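Plasmid stabilization system (PDB 5CEG) probably acts as the toxin of a type II, ParDE-like toxin-antitoxin system and belongs to the RelE toxin family. Local coordinates at residues R18-P23 with W100-R105; D49-R54 with A81-L86. All blocks are in the same frame, centred on the assembly; numbering follows the deposited sequence. Where two conformers were deposited one is given.

Contact 1: residues R18-P23 with W100-R105; sequences RLVWSP and WVEIVR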
loop_
_atom_site.group_PDB
_atom_site.type_symbol
_atom_site.label_atom_id
_atom_site.label_comp_id
_atom_site.label_asym_id
_atom_site.label_seq_id
_atom_site.Cartn_x
_atom_site.Cartn_y
_atom_site.Cartn_z
ATOM N N ARG B 18 -1.511 34.733 23.027
ATOM C CA ARG B 18 -0.834 35.236 21.830
ATOM C C ARG B 18 -0.536 34.073 20.892
ATOM O O ARG B 18 -0.041 33.039 21.330
ATOM C CB ARG B 18 0.471 35.965 22.175
ATOM C CG ARG B 18 1.203 36.529 20.951
ATOM C CD ARG B 18 1.790 37.900 21.227
ATOM N NE ARG B 18 2.760 38.367 20.235
ATOM C CZ ARG B 18 2.505 39.267 19.287
ATOM N NH1 ARG B 18 1.294 39.796 19.163
ATOM N NH2 ARG B 18 3.465 39.642 18.456
ATOM N N LEU B 19 -0.841 34.244 19.617
ATOM C CA LEU B 19 -0.545 33.195 18.651
ATOM C C LEU B 19 0.352 33.746 17.559
ATOM O O LEU B 19 0.040 34.749 16.912
ATOM C CB LEU B 19 -1.832 32.606 18.057
ATOM C CG LEU B 19 -1.637 31.277 17.298
ATOM C CD1 LEU B 19 -2.789 30.315 17.561
ATOM C CD2 LEU B 19 -1.503 31.536 15.825
ATOM N N VAL B 20 1.480 33.078 17.358
ATOM C CA VAL B 20 2.443 33.483 16.356
ATOM C C VAL B 20 2.774 32.290 15.467
ATOM O O VAL B 20 2.479 31.142 15.823
ATOM C CB VAL B 20 3.725 34.049 17.000
ATOM C CG1 VAL B 20 3.404 35.392 17.714
ATOM C CG2 VAL B 20 4.311 33.061 17.998
ATOM N N TRP B 21 3.349 32.587 14.307
ATOM C CA TRP B 21 3.657 31.576 13.293
ATOM C C TRP B 21 5.129 31.690 12.935
ATOM O O TRP B 21 5.635 32.790 12.751
ATOM C CB TRP B 21 2.808 31.770 12.028
ATOM C CG TRP B 21 1.314 31.837 12.221
ATOM C CD1 TRP B 21 0.608 32.826 12.859
ATOM C CD2 TRP B 21 0.333 30.903 11.729
ATOM N NE1 TRP B 21 -0.740 32.557 12.811
ATOM C CE2 TRP B 21 -0.937 31.385 12.123
ATOM C CE3 TRP B 21 0.406 29.707 11.002
ATOM C CZ2 TRP B 21 -2.118 30.713 11.812
ATOM C CZ3 TRP B 21 -0.766 29.040 10.703
ATOM C CH2 TRP B 21 -2.014 29.546 11.104
ATOM N N SER B 22 5.829 30.567 12.829
ATOM C CA SER B 22 7.211 30.634 12.378
ATOM C C SER B 22 7.268 31.195 10.961
ATOM O O SER B 22 6.321 31.068 10.185
ATOM C CB SER B 22 7.868 29.247 12.428
ATOM O OG SER B 22 7.486 28.490 11.283
ATOM N N PRO B 23 8.394 31.825 10.595
ATOM C CA PRO B 23 8.541 32.248 9.201
ATOM C C PRO B 23 8.267 31.121 8.201
ATOM O O PRO B 23 7.625 31.365 7.175
ATOM C CB PRO B 23 10.002 32.703 9.140
ATOM C CG PRO B 23 10.241 33.244 10.511
ATOM C CD PRO B 23 9.495 32.313 11.444
ATOM N N TRP B 100 2.328 31.968 24.917
ATOM C CA TRP B 100 1.925 31.936 23.518
ATOM C C TRP B 100 1.877 30.551 22.935
ATOM O O TRP B 100 2.258 29.556 23.532
ATOM C CB TRP B 100 2.830 32.784 22.627
ATOM C CG TRP B 100 4.193 32.246 22.536
ATOM C CD1 TRP B 100 4.718 31.450 21.562
ATOM C CD2 TRP B 100 5.219 32.459 23.484
ATOM N NE1 TRP B 100 6.034 31.160 21.853
ATOM C CE2 TRP B 100 6.359 31.776 23.032
ATOM C CE3 TRP B 100 5.287 33.170 24.678
ATOM C CZ2 TRP B 100 7.543 31.791 23.735
ATOM C CZ3 TRP B 100 6.450 33.180 25.372
ATOM C CH2 TRP B 100 7.560 32.491 24.911
ATOM N N VAL B 101 1.223 30.524 21.783
ATOM C CA VAL B 101 1.180 29.340 20.934
ATOM C C VAL B 101 2.015 29.692 19.720
ATOM O O VAL B 101 1.793 30.738 19.116
ATOM C CB VAL B 101 -0.256 28.985 20.524
ATOM C CG1 VAL B 101 -0.259 28.050 19.303
ATOM C CG2 VAL B 101 -0.982 28.351 21.703
ATOM N N GLU B 102 2.994 28.853 19.371
ATOM C CA GLU B 102 3.703 29.033 18.106
ATOM C C GLU B 102 3.343 27.922 17.127
ATOM O O GLU B 102 3.597 26.755 17.412
ATOM C CB GLU B 102 5.233 29.043 18.284
ATOM C CG GLU B 102 5.942 29.159 16.904
ATOM C CD GLU B 102 7.460 29.070 16.934
ATOM O OE1 GLU B 102 8.060 29.059 18.026
ATOM O OE2 GLU B 102 8.052 29.037 15.828
ATOM N N ILE B 103 2.744 28.284 15.998
ATOM C CA ILE B 103 2.527 27.306 14.933
ATOM C C ILE B 103 3.828 27.205 14.137
ATOM O O ILE B 103 4.290 28.168 13.524
ATOM C CB ILE B 103 1.325 27.683 14.048
ATOM C CG1 ILE B 103 0.064 27.715 14.918
ATOM C CG2 ILE B 103 1.178 26.687 12.900
ATOM C CD1 ILE B 103 -1.221 28.038 14.178
ATOM N N VAL B 104 4.433 26.021 14.195
ATOM C CA VAL B 104 5.768 25.830 13.632
ATOM C C VAL B 104 5.754 25.458 12.140
ATOM O O VAL B 104 6.573 25.957 11.366
ATOM C CB VAL B 104 6.519 24.770 14.459
ATOM C CG1 VAL B 104 7.912 24.503 13.877
ATOM C CG2 VAL B 104 6.641 25.246 15.911
ATOM N N ARG B 105 4.815 24.595 11.727
ATOM C CA ARG B 105 4.613 24.255 10.300
ATOM C C ARG B 105 3.139 24.020 10.016
ATOM O O ARG B 105 2.385 23.637 10.918
ATOM C CB ARG B 105 5.356 22.979 9.869
ATOM C CG ARG B 105 6.861 23.008 10.014
ATOM C CD ARG B 105 7.511 24.052 9.117
ATOM N NE ARG B 105 7.294 23.899 7.673
ATOM C CZ ARG B 105 8.202 23.427 6.821
ATOM N NH1 ARG B 105 9.379 22.996 7.265
ATOM N NH2 ARG B 105 7.935 23.404 5.519
#
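R18 to W21 pair in parallel, residue by residue, with W100 to I103. This joins strand 18-21, outermost in this chain, to strand 100-108 in the mixed sheet of the RelE/ParE toxin fold, where two helices cover one face. The strand axes come within 4.7 Å and diverge by 20°. Four backbone bonds hold the pair. V101 N donates to R18 O, V20 N to V101 O, I103 N to V20 O and S22 N to I103 O, each at 2.9 Å. W21 also bonds through its backbone to a chain of another protein.

The polar side-chain bond lies where the strand ends. S22 OG donates to V104 O at 2.7 Å. OG sits between the backbone N and the carbonyl carbon (chi1 80°), and from there it also caps A25 N. S22 is thus the N-cap of helix 23-37, and its hydroxyl ties the helix start to the neighbouring strand.

The other side chains fall on two faces. V20, W100 and E102 share one. E102 OE1 turns to a partner outside both segments, a basic side chain of the other protein, in a salt bridge. L19, W21, V101 and I103 lie on the other face, against helix 41-60 and helix 23-37. L19 CD1 meets V101 CG1 at 3.8 Å. In the I103 conformer described, I103 CD1 lies 3.9 Å from L19 CD2. W21 and I103 run side by side. The same I103 CD1 forms a CH-pi contact over one face of the W21 six-membered ring, 3.5 Å from its centroid, while I103 CG2 lies 3.6 Å from W21 CE3.

Contact 2: residues D49-R54 with A81-L86; sequences DQLEAR and APFVLL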
loop_
_atom_site.group_PDB
_atom_site.type_symbol
_atom_site.label_atom_id
_atom_site.label_comp_id
_atom_site.label_asym_id
_atom_site.label_seq_id
_atom_site.Cartn_x
_atom_site.Cartn_y
_atom_site.Cartn_z
ATOM N N ASP B 49 -9.907 30.218 4.923
ATOM C CA ASP B 49 -11.001 30.376 5.890
ATOM C C ASP B 49 -10.916 29.309 6.974
ATOM O O ASP B 49 -11.080 29.593 8.162
ATOM C CB ASP B 49 -12.363 30.283 5.200
ATOM C CG ASP B 49 -12.640 31.447 4.261
ATOM O OD1 ASP B 49 -12.103 32.551 4.466
ATOM O OD2 ASP B 49 -13.435 31.238 3.323
ATOM N N GLN B 50 -10.652 28.074 6.552
ATOM C CA GLN B 50 -10.623 26.943 7.472
ATOM C C GLN B 50 -9.396 26.981 8.379
ATOM O O GLN B 50 -9.488 26.695 9.581
ATOM C CB GLN B 50 -10.671 25.626 6.688
ATOM C CG GLN B 50 -12.020 25.452 5.976
ATOM C CD GLN B 50 -12.020 24.386 4.895
ATOM O OE1 GLN B 50 -11.064 23.627 4.744
ATOM N NE2 GLN B 50 -13.099 24.337 4.120
ATOM N N LEU B 51 -8.252 27.341 7.808
ATOM C CA LEU B 51 -7.021 27.371 8.592
ATOM C C LEU B 51 -7.052 28.524 9.594
ATOM O O LEU B 51 -6.615 28.368 10.732
ATOM C CB LEU B 51 -5.802 27.471 7.673
ATOM C CG LEU B 51 -5.492 26.181 6.911
ATOM C CD1 LEU B 51 -4.589 26.468 5.723
ATOM C CD2 LEU B 51 -4.838 25.144 7.848
ATOM N N GLU B 52 -7.579 29.674 9.177
ATOM C CA GLU B 52 -7.728 30.799 10.099
ATOM C C GLU B 52 -8.678 30.434 11.241
ATOM O O GLU B 52 -8.405 30.736 12.407
ATOM C CB GLU B 52 -8.236 32.046 9.369
ATOM C CG GLU B 52 -8.358 33.255 10.290
ATOM C CD GLU B 52 -8.882 34.491 9.586
ATOM O OE1 GLU B 52 -9.553 34.360 8.537
ATOM O OE2 GLU B 52 -8.630 35.599 10.096
ATOM N N ALA B 53 -9.774 29.758 10.910
ATOM C CA ALA B 53 -10.733 29.360 11.940
ATOM C C ALA B 53 -10.091 28.410 12.946
ATOM O O ALA B 53 -10.303 28.528 14.150
ATOM C CB ALA B 53 -11.969 28.715 11.311
ATOM N N ARG B 54 -9.300 27.461 12.458
ATOM C CA ARG B 54 -8.680 26.492 13.354
ATOM C C ARG B 54 -7.652 27.191 14.252
ATOM O O ARG B 54 -7.530 26.864 15.433
ATOM C CB ARG B 54 -8.018 25.354 12.557
ATOM C CG ARG B 54 -7.708 24.082 13.371
ATOM C CD ARG B 54 -8.983 23.386 13.872
ATOM N NE ARG B 54 -8.795 21.945 14.074
ATOM C CZ ARG B 54 -9.472 21.211 14.959
ATOM N NH1 ARG B 54 -10.388 21.780 15.734
ATOM N NH2 ARG B 54 -9.241 19.900 15.054
ATOM N N ALA B 81 -8.069 18.931 7.945
ATOM C CA ALA B 81 -7.867 18.136 6.738
ATOM C C ALA B 81 -7.889 18.976 5.465
ATOM O O ALA B 81 -8.763 19.837 5.304
ATOM C CB ALA B 81 -8.925 17.040 6.657
ATOM N N PRO B 82 -6.940 18.730 4.553
ATOM C CA PRO B 82 -5.877 17.708 4.527
ATOM C C PRO B 82 -4.561 18.119 5.200
ATOM O O PRO B 82 -3.517 17.484 4.969
ATOM C CB PRO B 82 -5.650 17.511 3.026
ATOM C CG PRO B 82 -5.873 18.897 2.478
ATOM C CD PRO B 82 -7.012 19.465 3.275
ATOM N N PHE B 83 -4.607 19.174 6.011
ATOM C CA PHE B 83 -3.405 19.725 6.629
ATOM C C PHE B 83 -3.238 19.279 8.068
ATOM O O PHE B 83 -4.200 18.954 8.765
ATOM C CB PHE B 83 -3.424 21.262 6.570
ATOM C CG PHE B 83 -3.746 21.796 5.214
ATOM C CD1 PHE B 83 -2.810 21.729 4.195
ATOM C CD2 PHE B 83 -4.998 22.327 4.949
ATOM C CE1 PHE B 83 -3.112 22.204 2.935
ATOM C CE2 PHE B 83 -5.308 22.803 3.696
ATOM C CZ PHE B 83 -4.377 22.734 2.685
ATOM N N VAL B 84 -1.987 19.271 8.504
ATOM C CA VAL B 84 -1.645 19.014 9.883
ATOM C C VAL B 84 -0.920 20.251 10.400
ATOM O O VAL B 84 0.089 20.662 9.819
ATOM C CB VAL B 84 -0.748 17.765 9.990
ATOM C CG1 VAL B 84 -0.180 17.634 11.361
ATOM C CG2 VAL B 84 -1.530 16.502 9.574
ATOM N N LEU B 85 -1.449 20.869 11.451
ATOM C CA LEU B 85 -0.754 21.987 12.074
ATOM C C LEU B 85 0.174 21.434 13.140
ATOM O O LEU B 85 -0.276 20.734 14.038
ATOM C CB LEU B 85 -1.733 22.981 12.708
ATOM C CG LEU B 85 -2.756 23.750 11.868
ATOM C CD1 LEU B 85 -3.624 24.599 12.783
ATOM C CD2 LEU B 85 -2.094 24.634 10.843
ATOM N N LEU B 86 1.461 21.761 13.056
ATOM C CA LEU B 86 2.403 21.392 14.109
ATOM C C LEU B 86 2.689 22.628 14.944
ATOM O O LEU B 86 3.047 23.662 14.394
ATOM C CB LEU B 86 3.720 20.850 13.534
ATOM C CG LEU B 86 3.631 19.643 12.602
ATOM C CD1 LEU B 86 5.029 19.287 12.098
ATOM C CD2 LEU B 86 2.992 18.479 13.348
HETATM O O HOH W 1 -8.749 22.783 5.291
#
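R54 touches L85 with its aliphatic part, and its guanidinium is held by several groups outside the contact. NH1 bonds to Q57 OE1 and to R63 O of a second copy of this protein. NE bonds to V79 O, and NH2 to G65 O of that second copy. The touching atom is R54 CG, which is anti to the backbone N (chi1 -163°) and lies 4.2 Å from L85 CD1. Beyond CG the chain bends at chi2 (65°), and the guanidinium lies away from L85.

The apolar contact is carried by L51, which points from the helix to the sheet. Its CD2 is the atom that touches. It lies 4.0 Å from F83 CD2 and 4.1 Å from L85 CD2, so one methyl sits against two strand side chains. L51 and F83 cross at about a right angle, and the methyl approaches the ring obliquely.

This is helix-on-sheet packing in the RelE/ParE fold. Helix 41-60 lies over strand 83-90, with the segment axes 11.1 Å apart at 32°. F83 and L85 point to the helix, while V84 points away from it. L29 and I32 of helix 23-37 also touch this layer, at L51 and F83.

P82 CG lies 4.0 Å above the plane of the F83 ring, over its centre. A cis peptide precedes P82. Y47 meets the F83 ring edge-to-face.

Q50 and A81 are bridged by one water that donates to both. Its oxygen is 2.9 Å from A81 O. The other leg, to Q50 OE1, is suspiciously short at 2.5 Å. Q50 OE1 and A81 O are themselves 4.5 Å apart.

How the contacts relate
Contacts 1 and 2 have centres 13 Å apart and meet where strands 83-90 and 100-108 are neighbours. V104 and R105 both face L86 in a classic beta bulge. Probable hydrogen bonds there run from V104 N to L86 O (2.7 Å) and from L86 N to R105 O (3.0 Å). Helix 41-60 serves both contacts, through A55 and A59 at contact 1 and L51 at contact 2. L29 of helix 23-37 touches both W21 and L51. Both contacts also border a chain of another protein, consistent with a bound antitoxin. A glycerol, probably from the crystallisation liquor, lies about 4 Å from the F83 side chain. The sodium ion is about 11 Å from that side chain.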